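Local coordinates for periplasmic binding protein (Agrobacterium tumefaciens str. B6, PDB 5L9G) that binds the opine mannopine as a periplasmic binding protein and probably delivers it to an ABC transporter for uptake, at residues A[109-113]-A[114-118]; A[228-231]-A[232-236]. All coordinates share one frame; numbering follows the deposited sequence.

Overall arrangement
Contacts 1 and 2 lie on opposite sides of the centre of the chain, their centres about 27 Å apart, and do not touch, their nearest atoms being about 11 Å apart. Contact 1, residues 109-118, is a largely buried hairpin held by backbone bonds and by short polar side chains at its turn. Contact 2, residues 228-236, is one partly buried helix whose buried start reaches mannopine through Arg229, while Asn235 at its last turn, and Asp236 just beyond, are exposed. Strand 115-128 connects them: it begins in the hairpin, and farther along its Leu124 and Ala126 pack against Val230. Arg229 meets the ligand directly; the side chain of Phe115 is about 7 Å from a bound mannopine.

Contact 1 of 2, residues A[109-113]-A[114-118]; sequences GSVTD and SFVAN
Thr112 and Phe115 meet where a beta hairpin bends through Asp113 and Ser114, between strand 111-112 and the start of the long strand 115-128. Thr112 N donates to Phe115 O over 2.9 Å. The same oxygen also receives a CA-H...O contact from Val111. Two residues further along each strand, Ala117 N makes a weak bond to Ser110 O.

The bend has its own fastening. With chi1 at 75°, Thr112 OG1 sits between its own backbone N and carbonyl carbon, from where it accepts Ser114 N at 3.1 Å: an ST turn laid inside the hairpin. Glu84 of helix 84-89 adds a weak bond to this hydroxyl.

Take Phe115 from the backbone outward. Its CB lies 3.4 Å from Thr112 OG1. CG stands anti to the backbone N, chi1 171°, which swings the ring back toward Ser110, just before the first strand, where CD1 and CE1 present their edge to Ser110 O, CE1 at 3.3 Å and near the ring plane. The Val111-Val116 pair, a non-hydrogen-bonded one, lies on the face away from Thr112 and Phe115: Val111 CG1 meets Val116 CG2 at 4.3 Å, and both valines pack on Val101. Ser110 OG turns to Pro107 O instead.

At the bend, Asp113 OD1 is gripped twice, by a salt bridge from Lys88 and by Ser114 OG, which donates over 2.9 Å from above the carboxylate plane, 52° out of it.

Contact 2 of 2, residues A[228-231]-A[232-236]; sequences GRVQ and GAIND. With MO0 (mannopine), chain C.
Arg229 does something its helical neighbours do not: from helix 227-235 its side chain reaches the carboxylate of mannopine and takes it with two N-H groups. Its NE donates to OXT of the ligand at 2.7 Å, and its NH2 donates to the ligand's O at 2.9 Å, nearly straight at 165° and 168°. The carboxyl carbon lies in the guanidinium plane, so the ligand is met at the guanidinium edge, the classic paired bond of an arginine with a carboxylate. The chain gets there by a bend at chi2 (-59°) followed by an extended stretch at chi3. NH2 is also bonded to Gly29 O, which limits rotation of the guanidinium group, and Phe286 touches the side chain as well.

Behind this arginine the helix is regular. Gly232 N, Ala233 N, Ile234 N and Asn235 N each bond to the carbonyl oxygen four residues earlier, the last of them 2.8 Å from Gln231 O. One turn apart, Val230 and Ile234 lie side by side and point the same way, CG1 of the valine 3.8 Å from CD1 of the isoleucine, and both rest on Tyr242. Val230 is also packed on Leu124, Ala126 and Ile215.

On the polar side of the same turn, Gln231 reaches toward Asn235. A bend at chi2 brings Gln231 OE1 to 2.9 Å from Asn235 ND2, with the amide planes well out of parallel, while Gln231 NE2 is hydrogen-bonded to Tyr242 OH.

Thr288, Ser119, Asp252 and Gly80 bond to mannopine too, and with Arg229 they line the ligand pocket, in keeping with the cleft of a two-lobed periplasmic binding protein.

Contact 1 of 2, residues A[109-113]-A[114-118]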
# COMPACT_ATOMS: atom_id res chain seq x y z
N GLY A 109 -13.39 -6.68 -7.84
CA GLY A 109 -12.02 -6.82 -8.33
C GLY A 109 -10.96 -7.00 -7.24
O GLY A 109 -9.81 -7.28 -7.57
N SER A 110 -11.36 -6.89 -5.95
CA SER A 110 -10.42 -7.01 -4.82
C SER A 110 -10.08 -8.46 -4.43
O SER A 110 -9.21 -8.67 -3.56
CB SER A 110 -10.93 -6.22 -3.62
OG SER A 110 -11.96 -6.91 -2.95
N VAL A 111 -10.76 -9.45 -5.04
CA VAL A 111 -10.51 -10.87 -4.80
C VAL A 111 -10.25 -11.53 -6.16
O VAL A 111 -11.12 -11.49 -7.03
CB VAL A 111 -11.65 -11.56 -3.99
CG1 VAL A 111 -11.38 -13.06 -3.82
CG2 VAL A 111 -11.86 -10.89 -2.63
N THR A 112 -9.05 -12.10 -6.35
CA THR A 112 -8.70 -12.78 -7.61
C THR A 112 -8.58 -14.27 -7.29
O THR A 112 -8.79 -14.65 -6.13
CB THR A 112 -7.38 -12.22 -8.21
OG1 THR A 112 -6.27 -12.71 -7.45
CG2 THR A 112 -7.35 -10.68 -8.29
N ASP A 113 -8.19 -15.11 -8.28
CA ASP A 113 -7.98 -16.54 -8.02
C ASP A 113 -6.72 -16.80 -7.15
O ASP A 113 -6.48 -17.93 -6.75
CB ASP A 113 -7.87 -17.32 -9.35
CG ASP A 113 -6.73 -16.91 -10.28
OD1 ASP A 113 -5.87 -16.11 -9.86
OD2 ASP A 113 -6.70 -17.40 -11.42
N SER A 114 -5.91 -15.73 -6.89
CA SER A 114 -4.64 -15.84 -6.16
C SER A 114 -4.44 -14.81 -5.05
O SER A 114 -3.35 -14.70 -4.50
CB SER A 114 -3.49 -15.72 -7.16
OG SER A 114 -3.61 -16.69 -8.19
N PHE A 115 -5.48 -14.04 -4.73
CA PHE A 115 -5.37 -12.93 -3.78
C PHE A 115 -6.71 -12.61 -3.14
O PHE A 115 -7.73 -12.57 -3.83
CB PHE A 115 -4.86 -11.70 -4.58
CG PHE A 115 -4.82 -10.33 -3.92
CD1 PHE A 115 -5.95 -9.51 -3.92
CD2 PHE A 115 -3.64 -9.85 -3.37
CE1 PHE A 115 -5.90 -8.24 -3.33
CE2 PHE A 115 -3.59 -8.57 -2.81
CZ PHE A 115 -4.72 -7.77 -2.81
N VAL A 116 -6.68 -12.36 -1.82
CA VAL A 116 -7.85 -11.96 -1.03
C VAL A 116 -7.51 -10.63 -0.35
O VAL A 116 -6.58 -10.58 0.47
CB VAL A 116 -8.33 -13.03 -0.00
CG1 VAL A 116 -9.53 -12.52 0.78
CG2 VAL A 116 -8.68 -14.35 -0.68
N ALA A 117 -8.27 -9.57 -0.66
CA ALA A 117 -8.07 -8.25 -0.05
C ALA A 117 -8.25 -8.31 1.47
O ALA A 117 -9.06 -9.11 1.97
CB ALA A 117 -9.05 -7.24 -0.63
N ASN A 118 -7.47 -7.50 2.20
CA ASN A 118 -7.67 -7.38 3.63
C ASN A 118 -7.97 -5.90 4.01
O ASN A 118 -8.50 -5.66 5.09
CB ASN A 118 -6.50 -7.97 4.47
CG ASN A 118 -5.24 -7.14 4.57
OD1 ASN A 118 -5.00 -6.19 3.82
ND2 ASN A 118 -4.39 -7.44 5.54

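Contact 2 of 2, residues A[228-231]-A[232-236]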
# COMPACT_ATOMS: atom_id res chain seq x y z
N GLY A 228 -1.84 5.40 6.95
CA GLY A 228 -1.73 4.80 8.29
C GLY A 228 -0.39 5.12 8.95
O GLY A 228 -0.35 5.46 10.13
N ARG A 229 0.68 5.09 8.16
CA ARG A 229 2.03 5.43 8.64
C ARG A 229 2.07 6.90 9.06
O ARG A 229 2.62 7.24 10.11
CB ARG A 229 3.09 5.16 7.55
CG ARG A 229 3.04 3.73 6.96
CD ARG A 229 3.24 2.61 8.00
NE ARG A 229 3.31 1.30 7.32
CZ ARG A 229 4.03 0.27 7.75
NH1 ARG A 229 4.74 0.36 8.88
NH2 ARG A 229 4.06 -0.86 7.05
N VAL A 230 1.44 7.77 8.24
CA VAL A 230 1.41 9.23 8.53
C VAL A 230 0.62 9.50 9.80
O VAL A 230 1.12 10.22 10.67
CB VAL A 230 0.87 10.05 7.33
CG1 VAL A 230 0.76 11.54 7.69
CG2 VAL A 230 1.75 9.87 6.10
N GLN A 231 -0.61 8.98 9.89
CA GLN A 231 -1.45 9.21 11.07
C GLN A 231 -0.76 8.69 12.35
O GLN A 231 -0.81 9.37 13.39
CB GLN A 231 -2.87 8.63 10.88
CG GLN A 231 -3.80 8.99 12.07
CD GLN A 231 -3.99 10.50 12.27
OE1 GLN A 231 -3.71 11.06 13.33
NE2 GLN A 231 -4.43 11.19 11.25
N GLY A 232 -0.12 7.53 12.26
CA GLY A 232 0.63 6.93 13.37
C GLY A 232 1.77 7.84 13.84
O GLY A 232 1.96 8.02 15.04
N ALA A 233 2.49 8.48 12.89
CA ALA A 233 3.57 9.42 13.25
C ALA A 233 3.00 10.67 13.95
O ALA A 233 3.52 11.09 14.97
CB ALA A 233 4.34 9.82 12.00
N ILE A 234 1.88 11.22 13.42
CA ILE A 234 1.20 12.38 14.01
C ILE A 234 0.72 12.02 15.43
O ILE A 234 0.89 12.81 16.37
CB ILE A 234 0.04 12.86 13.09
CG1 ILE A 234 0.65 13.42 11.76
CG2 ILE A 234 -0.84 13.94 13.81
CD1 ILE A 234 -0.39 13.71 10.64
N ASN A 235 0.13 10.81 15.60
CA ASN A 235 -0.32 10.34 16.93
C ASN A 235 0.86 10.28 17.92
O ASN A 235 0.70 10.58 19.11
CB ASN A 235 -0.96 8.95 16.82
CG ASN A 235 -2.33 8.93 16.18
OD1 ASN A 235 -2.87 7.87 15.85
ND2 ASN A 235 -2.91 10.10 15.94
N ASP A 236 2.04 9.98 17.40
CA ASP A 236 3.30 9.90 18.16
C ASP A 236 3.97 11.27 18.39
O ASP A 236 5.08 11.33 18.94
CB ASP A 236 4.27 8.90 17.49
CG ASP A 236 3.84 7.45 17.63
OD1 ASP A 236 2.99 7.16 18.50
OD2 ASP A 236 4.36 6.61 16.87
OAB MO0 C . 3.29 -6.06 -2.69
CAF MO0 C . 4.45 -5.92 -1.91
CAG MO0 C . 4.51 -4.60 -1.17
OAC MO0 C . 5.12 -3.64 -1.96
CAH MO0 C . 3.21 -4.16 -0.56
OAM MO0 C . 2.68 -5.12 0.27
CAI MO0 C . 3.24 -2.80 0.15
OAD MO0 C . 4.12 -2.81 1.23
CAJ MO0 C . 1.87 -2.32 0.52
OAE MO0 C . 1.08 -2.22 -0.64
CAK MO0 C . 1.84 -1.01 1.33
N MO0 C . 1.01 -1.21 2.52
CA MO0 C . 0.73 0.06 3.24
C MO0 C . 1.60 0.16 4.47
O MO0 C . 2.49 -0.70 4.66
CB MO0 C . -0.73 0.25 3.59
CG MO0 C . -1.16 -0.60 4.77
CD MO0 C . -2.63 -0.83 4.82
OE1 MO0 C . -3.38 -0.04 5.70
NE2 MO0 C . -3.22 -1.69 4.15
OXT MO0 C . 1.48 1.12 5.29